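Local coordinates for protein transcriptional activator TenA-1 (Sulfolobus solfataricus P2, PDB 2QZC) that is a putative TenA-like protein of the TENA/THI-4/PQQC family, probably acting as a thiaminase-type enzyme in thiamin metabolism, at residues 136-141 with 166-171; 87-92 with 160-165; 38-43 with 205-210; 25-30 with 201-206. One frame throughout, in Å; residues are numbered along the deposited sequence.

Contact 1 of 4, residues 136-141 with 166-171; sequences PCMFGY and TEYKKR
The hydroxyl of Tyr-168 donates a hydrogen bond to the main-chain carbonyl of Met-138, with OH 2.8 Å from O. It lies in the carbonyl plane on a lone pair, at a C=O...OH angle of 114°, to the side of the C=O axis. That oblique approach suits a helix, whose carbonyls point along the axis and leave their flank to an outside donor. Tyr-168 spans the gap with its CG anti to the backbone N (chi1 -169°), sending the ring toward the other helix, whose local axis comes within 10.4 Å. Met-138, a selenomethionine, bends at chi2 and chi3 so that its methyl CE comes 3.6 Å from Tyr-168 OH and 3.9 Å from Tyr-168 CE1; a flexible, unbranched chain can turn its methyl against the phenol tip. CB of Tyr-141 touches the same hydroxyl, while its own OH is bonded to Tyr-44. In the second shell, Tyr-163 and Phe-162 meet the Tyr-168 ring edge-to-face, and Ser-165, N-cap of helix 166-179, binds Tyr-168 N through OG. Glycerol beside Cys-137 and imidazole beside Tyr-141 probably come from the crystallisation liquor but may mark a pocket within this all-helical bundle of the heme oxygenase-like fold.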
loop_
_atom_site.group_PDB
_atom_site.type_symbol
_atom_site.label_atom_id
_atom_site.label_comp_id
_atom_site.label_asym_id
_atom_site.label_seq_id
_atom_site.Cartn_x
_atom_site.Cartn_y
_atom_site.Cartn_z
ATOM N N PRO A 136 0.344 -13.462 13.463
ATOM C CA PRO A 136 1.371 -14.437 13.899
ATOM C C PRO A 136 2.738 -14.283 13.242
ATOM O O PRO A 136 3.769 -14.309 13.929
ATOM C CB PRO A 136 0.705 -15.775 13.570
ATOM C CG PRO A 136 -0.771 -15.474 13.766
ATOM C CD PRO A 136 -0.930 -14.139 13.136
ATOM N N CYS A 137 2.771 -14.073 11.930
ATOM C CA CYS A 137 4.006 -13.864 11.218
ATOM C C CYS A 137 4.759 -12.632 11.737
ATOM O O CYS A 137 5.941 -12.693 12.062
ATOM C CB CYS A 137 3.666 -13.679 9.752
ATOM S SG CYS A 137 5.002 -13.169 8.811
HETATM N N MSE A 138 4.035 -11.531 11.870
HETATM C CA MSE A 138 4.690 -10.270 12.233
HETATM C C MSE A 138 5.116 -10.226 13.674
HETATM O O MSE A 138 6.296 -9.990 13.987
HETATM C CB MSE A 138 3.760 -9.105 11.897
HETATM C CG MSE A 138 3.412 -8.994 10.415
HETATM SE SE MSE A 138 4.934 -8.758 9.176
HETATM C CE MSE A 138 5.599 -7.118 9.850
ATOM N N PHE A 139 4.199 -10.528 14.554
ATOM C CA PHE A 139 4.471 -10.481 15.995
ATOM C C PHE A 139 5.414 -11.594 16.406
ATOM O O PHE A 139 6.362 -11.359 17.172
ATOM C CB PHE A 139 3.161 -10.541 16.825
ATOM C CG PHE A 139 3.370 -10.326 18.313
ATOM C CD1 PHE A 139 3.454 -9.043 18.792
ATOM C CD2 PHE A 139 3.479 -11.397 19.182
ATOM C CE1 PHE A 139 3.647 -8.821 20.132
ATOM C CE2 PHE A 139 3.705 -11.177 20.542
ATOM C CZ PHE A 139 3.790 -9.890 20.994
ATOM N N GLY A 140 5.204 -12.800 15.885
ATOM C CA GLY A 140 6.034 -13.923 16.230
ATOM C C GLY A 140 7.460 -13.704 15.813
ATOM O O GLY A 140 8.373 -14.063 16.552
ATOM N N TYR A 141 7.693 -13.129 14.637
ATOM C CA TYR A 141 9.077 -12.863 14.227
ATOM C C TYR A 141 9.773 -11.816 15.114
ATOM O O TYR A 141 10.991 -11.879 15.294
ATOM C CB TYR A 141 9.179 -12.513 12.739
ATOM C CG TYR A 141 9.312 -13.715 11.820
ATOM C CD1 TYR A 141 8.476 -14.842 11.940
ATOM C CD2 TYR A 141 10.279 -13.746 10.847
ATOM C CE1 TYR A 141 8.582 -15.934 11.068
ATOM C CE2 TYR A 141 10.374 -14.812 9.967
ATOM C CZ TYR A 141 9.593 -15.931 10.106
ATOM O OH TYR A 141 9.731 -16.979 9.225
ATOM N N THR A 166 14.759 -1.526 16.238
ATOM C CA THR A 166 13.722 -0.583 16.651
ATOM C C THR A 166 12.762 -0.289 15.492
ATOM O O THR A 166 11.569 -0.117 15.742
ATOM C CB THR A 166 14.304 0.712 17.290
ATOM O OG1 THR A 166 15.339 1.231 16.453
ATOM C CG2 THR A 166 14.860 0.381 18.667
ATOM N N GLU A 167 13.249 -0.258 14.246
ATOM C CA GLU A 167 12.359 -0.033 13.108
ATOM C C GLU A 167 11.344 -1.162 12.931
ATOM O O GLU A 167 10.189 -0.878 12.613
ATOM C CB GLU A 167 13.105 0.297 11.806
ATOM C CG GLU A 167 13.735 1.742 11.826
ATOM C CD GLU A 167 12.760 2.913 12.251
ATOM O OE1 GLU A 167 11.681 3.136 11.621
ATOM O OE2 GLU A 167 13.100 3.617 13.242
ATOM N N TYR A 168 11.748 -2.400 13.199
ATOM C CA TYR A 168 10.774 -3.494 13.148
ATOM C C TYR A 168 9.799 -3.377 14.315
ATOM O O TYR A 168 8.584 -3.567 14.113
ATOM C CB TYR A 168 11.463 -4.853 13.140
ATOM C CG TYR A 168 10.491 -5.979 12.814
ATOM C CD1 TYR A 168 10.133 -6.226 11.483
ATOM C CD2 TYR A 168 10.003 -6.822 13.809
ATOM C CE1 TYR A 168 9.223 -7.244 11.172
ATOM C CE2 TYR A 168 9.098 -7.840 13.499
ATOM C CZ TYR A 168 8.735 -8.045 12.182
ATOM O OH TYR A 168 7.855 -9.048 11.849
ATOM N N LYS A 169 10.279 -3.048 15.517
ATOM C CA LYS A 169 9.367 -2.895 16.655
ATOM C C LYS A 169 8.315 -1.811 16.418
ATOM O O LYS A 169 7.159 -1.961 16.833
ATOM C CB LYS A 169 10.096 -2.618 17.974
ATOM C CG LYS A 169 11.176 -3.637 18.349
ATOM C CD LYS A 169 10.866 -5.084 18.067
ATOM C CE LYS A 169 11.950 -5.990 18.620
ATOM N NZ LYS A 169 11.793 -7.427 18.202
ATOM N N LYS A 170 8.707 -0.733 15.721
ATOM C CA LYS A 170 7.765 0.349 15.360
ATOM C C LYS A 170 6.680 -0.169 14.419
ATOM O O LYS A 170 5.504 0.219 14.530
ATOM C CB LYS A 170 8.492 1.557 14.747
ATOM C CG LYS A 170 9.280 2.364 15.744
ATOM C CD LYS A 170 9.975 3.504 15.008
ATOM C CE LYS A 170 10.782 4.385 15.949
ATOM N NZ LYS A 170 11.571 5.410 15.192
ATOM N N ARG A 171 7.070 -1.043 13.480
ATOM C CA ARG A 171 6.094 -1.674 12.591
ATOM C C ARG A 171 5.089 -2.489 13.412
ATOM O O ARG A 171 3.872 -2.400 13.169
ATOM C CB ARG A 171 6.740 -2.630 11.597
ATOM C CG ARG A 171 7.437 -2.059 10.411
ATOM C CD ARG A 171 7.824 -3.258 9.505
ATOM N NE ARG A 171 8.554 -2.903 8.297
ATOM C CZ ARG A 171 9.840 -2.561 8.225
ATOM N NH1 ARG A 171 10.600 -2.414 9.313
ATOM N NH2 ARG A 171 10.364 -2.293 7.030
#

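Contact 2 of 4, residues 87-92 with 160-165; sequences ETHGKL and ASFYAS
His-89 and Tyr-163 approach each other at about a right angle, and the phenol end of Tyr-163 arrives at the edge of the imidazole, near its plane. Tyr-163 OH lies 3.6 Å from His-89 CE1, and the two polar ends are joined through a water. This water is 2.9 Å from His-89 NE2 and 2.7 Å from Tyr-163 OH, in the plane of both rings. Histidine and tyrosine suit such a bridge because each carries a polar atom at the rim of a flat group. The other imidazole nitrogen, ND1, is bonded to the carbonyl of Gly-85 one turn earlier, so the ring is held at both nitrogens and its rotation is probably fixed. Both CG atoms stand anti to their own carbonyl carbons (chi1 -75° in His-89, -58° in Tyr-163), which brings each ring nearer the other helix than its CB direction alone would.

Phe-162 takes the other course, with CG anti to the backbone N. Its CD2 lies 3.5 Å above one face of the Tyr-163 ring, toward the rim, and 4.2 Å from His-89 CE1. Thr-88 crosses Phe-162 obliquely: its OG1 is 4.0 Å from Phe-162 CB, and its methyl CG2 is similarly placed. A short, branched residue fits where the backbones are closest, and its hydroxyl is satisfied by the carbonyl of Lys-84.

The local axes run nearly antiparallel, at 171°, with a closest approach of 10.0 Å. Helix 85-95 thus lies along helix 154-164, while helix 38-63 meets helix 85-95 through Asp-48 beside His-89 and Leu-45 beside Leu-92.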
loop_
_atom_site.group_PDB
_atom_site.type_symbol
_atom_site.label_atom_id
_atom_site.label_comp_id
_atom_site.label_asym_id
_atom_site.label_seq_id
_atom_site.Cartn_x
_atom_site.Cartn_y
_atom_site.Cartn_z
ATOM N N GLU A 87 18.401 -4.222 3.207
ATOM C CA GLU A 87 19.865 -4.243 3.404
ATOM C C GLU A 87 20.352 -5.531 4.084
ATOM O O GLU A 87 21.304 -6.158 3.609
ATOM C CB GLU A 87 20.316 -3.039 4.229
ATOM N N THR A 88 19.684 -5.918 5.175
ATOM C CA THR A 88 19.996 -7.151 5.921
ATOM C C THR A 88 19.817 -8.386 5.029
ATOM O O THR A 88 20.721 -9.237 4.954
ATOM C CB THR A 88 19.113 -7.308 7.217
ATOM O OG1 THR A 88 19.392 -6.236 8.134
ATOM C CG2 THR A 88 19.366 -8.655 7.923
ATOM N N HIS A 89 18.666 -8.474 4.356
ATOM C CA HIS A 89 18.403 -9.600 3.458
ATOM C C HIS A 89 19.347 -9.603 2.256
ATOM O O HIS A 89 19.763 -10.674 1.831
ATOM C CB HIS A 89 16.911 -9.717 3.072
ATOM C CG HIS A 89 16.059 -10.267 4.181
ATOM N ND1 HIS A 89 15.439 -9.465 5.118
ATOM C CD2 HIS A 89 15.763 -11.543 4.525
ATOM C CE1 HIS A 89 14.780 -10.226 5.976
ATOM N NE2 HIS A 89 14.977 -11.491 5.650
ATOM N N GLY A 90 19.732 -8.422 1.756
ATOM C CA GLY A 90 20.716 -8.325 0.659
ATOM C C GLY A 90 22.057 -8.941 1.012
ATOM O O GLY A 90 22.643 -9.666 0.211
ATOM N N LYS A 91 22.533 -8.659 2.222
ATOM C CA LYS A 91 23.772 -9.222 2.740
ATOM C C LYS A 91 23.676 -10.736 2.858
ATOM O O LYS A 91 24.603 -11.457 2.451
ATOM C CB LYS A 91 24.107 -8.651 4.134
ATOM N N LEU A 92 22.559 -11.217 3.418
ATOM C CA LEU A 92 22.346 -12.652 3.531
ATOM C C LEU A 92 22.252 -13.301 2.161
ATOM O O LEU A 92 22.804 -14.375 1.955
ATOM C CB LEU A 92 21.059 -12.978 4.312
ATOM C CG LEU A 92 20.953 -12.575 5.785
ATOM C CD1 LEU A 92 19.520 -12.778 6.283
ATOM C CD2 LEU A 92 21.936 -13.363 6.603
ATOM N N ALA A 160 18.529 -12.151 12.535
ATOM C CA ALA A 160 17.771 -11.723 13.706
ATOM C C ALA A 160 17.815 -10.230 13.958
ATOM O O ALA A 160 16.827 -9.661 14.454
ATOM C CB ALA A 160 18.202 -12.487 14.973
ATOM N N SER A 161 18.915 -9.574 13.573
ATOM C CA SER A 161 19.084 -8.141 13.857
ATOM C C SER A 161 18.008 -7.305 13.207
ATOM O O SER A 161 17.621 -6.282 13.776
ATOM C CB SER A 161 20.475 -7.654 13.457
ATOM O OG SER A 161 20.628 -7.645 12.048
ATOM N N PHE A 162 17.498 -7.728 12.039
ATOM C CA PHE A 162 16.392 -6.992 11.444
ATOM C C PHE A 162 15.121 -7.037 12.327
ATOM O O PHE A 162 14.513 -6.007 12.632
ATOM C CB PHE A 162 16.083 -7.464 10.052
ATOM C CG PHE A 162 14.849 -6.824 9.491
ATOM C CD1 PHE A 162 14.754 -5.417 9.409
ATOM C CD2 PHE A 162 13.751 -7.600 9.124
ATOM C CE1 PHE A 162 13.580 -4.803 8.938
ATOM C CE2 PHE A 162 12.595 -6.996 8.629
ATOM C CZ PHE A 162 12.511 -5.593 8.540
ATOM N N TYR A 163 14.761 -8.239 12.762
ATOM C CA TYR A 163 13.561 -8.435 13.565
ATOM C C TYR A 163 13.669 -7.915 14.988
ATOM O O TYR A 163 12.642 -7.641 15.603
ATOM C CB TYR A 163 13.131 -9.911 13.508
ATOM C CG TYR A 163 12.882 -10.343 12.084
ATOM C CD1 TYR A 163 11.789 -9.873 11.404
ATOM C CD2 TYR A 163 13.742 -11.184 11.406
ATOM C CE1 TYR A 163 11.564 -10.200 10.085
ATOM C CE2 TYR A 163 13.502 -11.535 10.079
ATOM C CZ TYR A 163 12.402 -11.051 9.427
ATOM O OH TYR A 163 12.148 -11.401 8.105
ATOM N N ALA A 164 14.908 -7.816 15.504
ATOM C CA ALA A 164 15.195 -7.251 16.826
ATOM C C ALA A 164 15.319 -5.712 16.791
ATOM O O ALA A 164 15.385 -5.084 17.860
ATOM C CB ALA A 164 16.510 -7.886 17.389
ATOM N N SER A 165 15.321 -5.097 15.607
ATOM C CA SER A 165 15.582 -3.656 15.449
ATOM C C SER A 165 14.426 -2.772 15.891
ATOM O O SER A 165 13.265 -3.206 15.902
ATOM C CB SER A 165 15.897 -3.314 13.986
ATOM O OG SER A 165 14.751 -3.399 13.149
HETATM O O HOH W 1 13.322 -13.501 6.900
#

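Contact 3 of 4, residues 38-43 with 205-210; sequences LDIFRY and ASLRKD
The Tyr-43 ring carries Lys-209 on one face and polar atoms at its edge. Lys-209 CA sits 3.8 Å from the ring centroid and 17° off the normal, a CH-pi contact, and CB and CG of the same residue pack alongside, near Tyr-43 CD2 and CG. Ser-206 OG lies at the edge, in plane, 3.6 Å from Tyr-43 CD1. Farther along the rim, Tyr-43 OH donates to the carbonyl of Asp-210, with OH 2.6 Å from O and above the carbonyl plane; Asn-109 is a second partner of this hydroxyl. Tyrosine suits this place because its face covers aliphatic carbon while its tip reaches a backbone acceptor. A leucine here has neither ring face nor hydroxyl for these contacts, and the chain after the helix would probably be less firmly held.

Lys-209 leaves the helix with positive phi (50°) in a Schellman motif, closed by Asp-210 N to Ala-205 O and Lys-209 N to Ser-206 O. Its side chain bends at chi3 and brings NZ to Asp-39 OD2 in a salt bridge of 2.9 Å, made on the anti lone pair. Asp-210 is gripped side-on by Arg-208, whose NE and NH2 each take one carboxylate oxygen. Beside these polar contacts, Ile-40 CG2 packs 3.4 Å from Ser-206 O, and its branched chain also reaches Leu-207 CD2.

The first turns of helix 38-63 thus cover the end of helix 186-208. Helix 26-32 adjoins both through Phe-27, which touches Ile-40 and Ser-206.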
loop_
_atom_site.group_PDB
_atom_site.type_symbol
_atom_site.label_atom_id
_atom_site.label_comp_id
_atom_site.label_asym_id
_atom_site.label_seq_id
_atom_site.Cartn_x
_atom_site.Cartn_y
_atom_site.Cartn_z
ATOM N N LEU A 38 23.654 -24.357 7.086
ATOM C CA LEU A 38 23.405 -23.248 6.171
ATOM C C LEU A 38 22.603 -23.631 4.925
ATOM O O LEU A 38 21.853 -22.763 4.425
ATOM C CB LEU A 38 24.687 -22.461 5.834
ATOM C CG LEU A 38 25.293 -21.609 6.962
ATOM C CD1 LEU A 38 26.570 -20.954 6.378
ATOM C CD2 LEU A 38 24.375 -20.524 7.513
ATOM N N ASP A 39 22.696 -24.865 4.431
ATOM C CA ASP A 39 21.879 -25.289 3.260
ATOM C C ASP A 39 20.374 -25.253 3.591
ATOM O O ASP A 39 19.549 -24.950 2.703
ATOM C CB ASP A 39 22.259 -26.672 2.673
ATOM C CG ASP A 39 21.859 -27.865 3.569
ATOM O OD1 ASP A 39 22.351 -27.948 4.713
ATOM O OD2 ASP A 39 21.079 -28.750 3.128
ATOM N N ILE A 40 20.028 -25.578 4.843
ATOM C CA ILE A 40 18.627 -25.531 5.278
ATOM C C ILE A 40 18.212 -24.083 5.401
ATOM O O ILE A 40 17.088 -23.712 4.984
ATOM C CB ILE A 40 18.386 -26.343 6.553
ATOM C CG1 ILE A 40 18.504 -27.832 6.195
ATOM C CG2 ILE A 40 17.007 -26.034 7.173
ATOM C CD1 ILE A 40 18.377 -28.776 7.369
ATOM N N PHE A 41 19.069 -23.235 5.972
ATOM C CA PHE A 41 18.718 -21.819 6.070
ATOM C C PHE A 41 18.552 -21.187 4.694
ATOM O O PHE A 41 17.649 -20.351 4.482
ATOM C CB PHE A 41 19.779 -21.045 6.854
ATOM C CG PHE A 41 19.388 -19.617 7.132
ATOM C CD1 PHE A 41 18.329 -19.344 7.991
ATOM C CD2 PHE A 41 20.130 -18.567 6.625
ATOM C CE1 PHE A 41 17.977 -18.042 8.275
ATOM C CE2 PHE A 41 19.773 -17.263 6.927
ATOM C CZ PHE A 41 18.715 -17.021 7.771
ATOM N N ARG A 42 19.366 -21.596 3.717
ATOM C CA ARG A 42 19.261 -21.087 2.358
ATOM C C ARG A 42 17.908 -21.472 1.753
ATOM O O ARG A 42 17.229 -20.626 1.168
ATOM C CB ARG A 42 20.402 -21.612 1.493
ATOM C CG ARG A 42 20.402 -21.052 0.135
ATOM C CD ARG A 42 21.589 -21.525 -0.724
ATOM N NE ARG A 42 21.494 -20.934 -2.060
ATOM C CZ ARG A 42 20.864 -21.477 -3.105
ATOM N NH1 ARG A 42 20.263 -22.655 -3.033
ATOM N NH2 ARG A 42 20.846 -20.814 -4.257
ATOM N N TYR A 43 17.515 -22.729 1.929
ATOM C CA TYR A 43 16.221 -23.234 1.441
ATOM C C TYR A 43 15.109 -22.349 2.042
ATOM O O TYR A 43 14.172 -21.883 1.322
ATOM C CB TYR A 43 16.010 -24.672 1.889
ATOM C CG TYR A 43 14.654 -25.238 1.564
ATOM C CD1 TYR A 43 13.548 -24.955 2.357
ATOM C CD2 TYR A 43 14.456 -26.036 0.434
ATOM C CE1 TYR A 43 12.310 -25.471 2.056
ATOM C CE2 TYR A 43 13.199 -26.573 0.123
ATOM C CZ TYR A 43 12.119 -26.264 0.948
ATOM O OH TYR A 43 10.872 -26.770 0.669
ATOM N N ALA A 205 8.848 -27.717 7.044
ATOM C CA ALA A 205 9.098 -27.916 5.620
ATOM C C ALA A 205 10.515 -27.515 5.222
ATOM O O ALA A 205 11.103 -28.124 4.304
ATOM C CB ALA A 205 8.059 -27.154 4.788
ATOM N N SER A 206 11.073 -26.520 5.920
ATOM C CA SER A 206 12.450 -26.095 5.683
ATOM C C SER A 206 13.416 -27.141 6.258
ATOM O O SER A 206 14.389 -27.496 5.588
ATOM C CB SER A 206 12.703 -24.688 6.213
ATOM O OG SER A 206 12.105 -23.708 5.366
ATOM N N LEU A 207 13.183 -27.639 7.479
ATOM C CA LEU A 207 14.065 -28.703 8.026
ATOM C C LEU A 207 14.127 -29.934 7.109
ATOM O O LEU A 207 15.174 -30.558 6.967
ATOM C CB LEU A 207 13.633 -29.086 9.451
ATOM C CG LEU A 207 13.833 -28.052 10.542
ATOM C CD1 LEU A 207 13.244 -28.544 11.890
ATOM C CD2 LEU A 207 15.314 -27.690 10.710
ATOM N N ARG A 208 13.013 -30.265 6.457
ATOM C CA ARG A 208 12.924 -31.408 5.557
ATOM C C ARG A 208 13.356 -31.085 4.133
ATOM O O ARG A 208 13.521 -32.013 3.320
ATOM C CB ARG A 208 11.475 -31.901 5.479
ATOM C CG ARG A 208 10.898 -32.483 6.762
ATOM C CD ARG A 208 9.583 -33.172 6.485
ATOM N NE ARG A 208 8.559 -32.238 6.006
ATOM C CZ ARG A 208 7.552 -31.734 6.710
ATOM N NH1 ARG A 208 7.327 -32.056 7.959
ATOM N NH2 ARG A 208 6.716 -30.871 6.136
ATOM N N LYS A 209 13.497 -29.798 3.785
ATOM C CA LYS A 209 13.686 -29.354 2.412
ATOM C C LYS A 209 12.627 -29.996 1.509
ATOM O O LYS A 209 12.940 -30.675 0.528
ATOM C CB LYS A 209 15.121 -29.558 1.905
ATOM C CG LYS A 209 16.123 -28.725 2.690
ATOM C CD LYS A 209 17.499 -28.583 2.009
ATOM C CE LYS A 209 18.127 -29.889 1.687
ATOM N NZ LYS A 209 19.379 -29.605 0.875
ATOM N N ASP A 210 11.353 -29.740 1.829
ATOM C CA ASP A 210 10.228 -30.298 1.068
ATOM C C ASP A 210 10.255 -29.930 -0.414
ATOM O O ASP A 210 10.783 -28.895 -0.788
ATOM C CB ASP A 210 8.882 -29.834 1.611
ATOM C CG ASP A 210 8.455 -30.500 2.893
ATOM O OD1 ASP A 210 9.040 -31.556 3.297
ATOM O OD2 ASP A 210 7.451 -29.992 3.461
#

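Contact 4 of 4, residues 25-30 with 201-206; sequences HEFILK and GFWDAS
An aromatic cluster of His-25, Phe-27 and Trp-203, tied by a His-carboxylate hydrogen bond, joins the start of helix 26-32 to helix 186-208. His-25 is the N-cap: its ND1 accepts from Phe-27 N (3.0 Å, in the ring plane, N-H...N angle 171°). NE2 is then the N-H side and donates to Asp-204 OD1 at 2.8 Å, from above the carboxylate plane. Accepting at one nitrogen and donating at the other suits histidine; the carboxylate probably polarises the NE2 N-H, while acceptance at ND1 points to a neutral ring. Trp-203 CB lies over the centre of the imidazole, 3.4 Å from its centroid. An alanine at His-25 lacks the ring that makes the cap, the Asp-204 bond and this CH-pi contact, and would probably leave helix 26-32 less firmly set against helix 186-208. The Phe-27 ring and the six-membered ring of Trp-203 are nearly parallel (23°) but slid apart, with Phe-27 CD1 3.3 Å from Trp-203 CE3. Ile-28 CD1 lies 3.6 Å from Trp-203 CZ2, and Trp-203 NE1 bonds to Tyr-22 O. The N-to-C directions of the local axes differ by 65°; Tyr-44 of helix 38-63 lies beside Phe-27 and Trp-203, and helix 127-148 packs on Ile-28.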
loop_
_atom_site.group_PDB
_atom_site.type_symbol
_atom_site.label_atom_id
_atom_site.label_comp_id
_atom_site.label_asym_id
_atom_site.label_seq_id
_atom_site.Cartn_x
_atom_site.Cartn_y
_atom_site.Cartn_z
ATOM N N HIS A 25 10.332 -23.358 18.000
ATOM C CA HIS A 25 10.501 -24.479 17.075
ATOM C C HIS A 25 11.977 -24.921 16.988
ATOM O O HIS A 25 12.874 -24.096 17.127
ATOM C CB HIS A 25 10.051 -24.036 15.659
ATOM C CG HIS A 25 9.811 -25.163 14.713
ATOM N ND1 HIS A 25 10.817 -25.823 14.030
ATOM C CD2 HIS A 25 8.644 -25.714 14.307
ATOM C CE1 HIS A 25 10.266 -26.764 13.280
ATOM N NE2 HIS A 25 8.946 -26.721 13.436
ATOM N N GLU A 26 12.181 -26.215 16.745
ATOM C CA GLU A 26 13.512 -26.801 16.507
ATOM C C GLU A 26 14.365 -25.922 15.584
ATOM O O GLU A 26 15.546 -25.688 15.837
ATOM C CB GLU A 26 13.361 -28.188 15.898
ATOM C CG GLU A 26 14.669 -28.893 15.522
ATOM C CD GLU A 26 14.468 -30.287 14.957
ATOM O OE1 GLU A 26 13.321 -30.781 14.882
ATOM O OE2 GLU A 26 15.499 -30.882 14.569
ATOM N N PHE A 27 13.779 -25.447 14.488
ATOM C CA PHE A 27 14.486 -24.601 13.520
ATOM C C PHE A 27 15.098 -23.391 14.234
ATOM O O PHE A 27 16.250 -23.034 13.987
ATOM C CB PHE A 27 13.510 -24.137 12.423
ATOM C CG PHE A 27 14.147 -23.384 11.282
ATOM C CD1 PHE A 27 14.472 -22.019 11.388
ATOM C CD2 PHE A 27 14.345 -23.995 10.056
ATOM C CE1 PHE A 27 15.002 -21.304 10.300
ATOM C CE2 PHE A 27 14.879 -23.294 8.974
ATOM C CZ PHE A 27 15.217 -21.940 9.106
ATOM N N ILE A 28 14.305 -22.734 15.072
ATOM C CA ILE A 28 14.738 -21.562 15.836
ATOM C C ILE A 28 15.789 -21.913 16.895
ATOM O O ILE A 28 16.767 -21.165 17.064
ATOM C CB ILE A 28 13.524 -20.877 16.496
ATOM C CG1 ILE A 28 12.674 -20.256 15.370
ATOM C CG2 ILE A 28 13.935 -19.849 17.586
ATOM C CD1 ILE A 28 11.238 -19.956 15.849
ATOM N N LEU A 29 15.594 -23.028 17.597
ATOM C CA LEU A 29 16.580 -23.483 18.592
ATOM C C LEU A 29 17.922 -23.740 17.932
ATOM O O LEU A 29 18.967 -23.412 18.521
ATOM C CB LEU A 29 16.092 -24.743 19.306
ATOM C CG LEU A 29 14.762 -24.661 20.066
ATOM C CD1 LEU A 29 14.389 -26.008 20.789
ATOM C CD2 LEU A 29 14.743 -23.465 21.024
ATOM N N LYS A 30 17.917 -24.277 16.708
ATOM C CA LYS A 30 19.152 -24.545 15.963
ATOM C C LYS A 30 19.771 -23.263 15.420
ATOM O O LYS A 30 20.990 -23.203 15.237
ATOM C CB LYS A 30 18.973 -25.596 14.887
ATOM C CG LYS A 30 18.574 -26.955 15.456
ATOM C CD LYS A 30 18.530 -28.048 14.415
ATOM C CE LYS A 30 19.943 -28.539 14.064
ATOM N NZ LYS A 30 20.728 -29.113 15.237
ATOM N N GLY A 201 4.408 -25.396 10.335
ATOM C CA GLY A 201 4.625 -26.156 9.121
ATOM C C GLY A 201 5.705 -25.586 8.236
ATOM O O GLY A 201 6.434 -26.317 7.567
ATOM N N PHE A 202 5.817 -24.262 8.209
ATOM C CA PHE A 202 6.837 -23.578 7.373
ATOM C C PHE A 202 8.256 -23.937 7.838
ATOM O O PHE A 202 9.124 -24.265 7.019
ATOM C CB PHE A 202 6.609 -22.045 7.431
ATOM C CG PHE A 202 7.212 -21.280 6.289
ATOM C CD1 PHE A 202 8.547 -20.922 6.276
ATOM C CD2 PHE A 202 6.417 -20.899 5.214
ATOM C CE1 PHE A 202 9.107 -20.236 5.130
ATOM C CE2 PHE A 202 6.945 -20.180 4.148
ATOM C CZ PHE A 202 8.286 -19.878 4.106
ATOM N N TRP A 203 8.453 -23.932 9.150
ATOM C CA TRP A 203 9.763 -24.330 9.695
ATOM C C TRP A 203 9.988 -25.819 9.465
ATOM O O TRP A 203 11.110 -26.225 9.151
ATOM C CB TRP A 203 9.844 -24.077 11.188
ATOM C CG TRP A 203 9.698 -22.746 11.793
ATOM C CD1 TRP A 203 8.895 -22.447 12.864
ATOM C CD2 TRP A 203 10.411 -21.547 11.487
ATOM N NE1 TRP A 203 9.082 -21.157 13.242
ATOM C CE2 TRP A 203 9.967 -20.562 12.398
ATOM C CE3 TRP A 203 11.369 -21.198 10.502
ATOM C CZ2 TRP A 203 10.435 -19.217 12.377
ATOM C CZ3 TRP A 203 11.833 -19.911 10.481
ATOM C CH2 TRP A 203 11.359 -18.917 11.448
ATOM N N ASP A 204 8.967 -26.656 9.682
ATOM C CA ASP A 204 8.998 -28.130 9.431
ATOM C C ASP A 204 9.480 -28.406 7.985
ATOM O O ASP A 204 10.347 -29.248 7.706
ATOM C CB ASP A 204 7.582 -28.823 9.528
ATOM C CG ASP A 204 6.917 -28.877 10.956
ATOM O OD1 ASP A 204 7.627 -28.724 11.952
ATOM O OD2 ASP A 204 5.632 -29.071 11.043
ATOM N N ALA A 205 8.848 -27.717 7.044
ATOM C CA ALA A 205 9.098 -27.916 5.620
ATOM C C ALA A 205 10.515 -27.515 5.222
ATOM O O ALA A 205 11.103 -28.124 4.304
ATOM C CB ALA A 205 8.059 -27.154 4.788
ATOM N N SER A 206 11.073 -26.520 5.920
ATOM C CA SER A 206 12.450 -26.095 5.683
ATOM C C SER A 206 13.416 -27.141 6.258
ATOM O O SER A 206 14.389 -27.496 5.588
ATOM C CB SER A 206 12.703 -24.688 6.213
ATOM O OG SER A 206 12.105 -23.708 5.366
#

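In the fold
Contacts 3 and 4 share Ala-205 and Ser-206 on helix 186-208, lie about 9 Å apart between centres, and touch where Leu-207 meets His-25, Glu-26 and Phe-27. Both bring the first part of the chain against its last helix, so contacts 1 and 2 are nested inside the loops they close. Contacts 1 and 2, about 12 Å apart between centres, interleave along the chain and touch through Lys-169 and Tyr-163, linking helices 127-148, 154-164 and 166-179, to which contact 2 adds helix 85-95. Contacts 1 and 3 lie on opposite sides of the chain's centre, while Tyr-141 against Trp-203 joins contact 1 to contact 4. Together they tie sequence-distant helices into one compact all-helical domain.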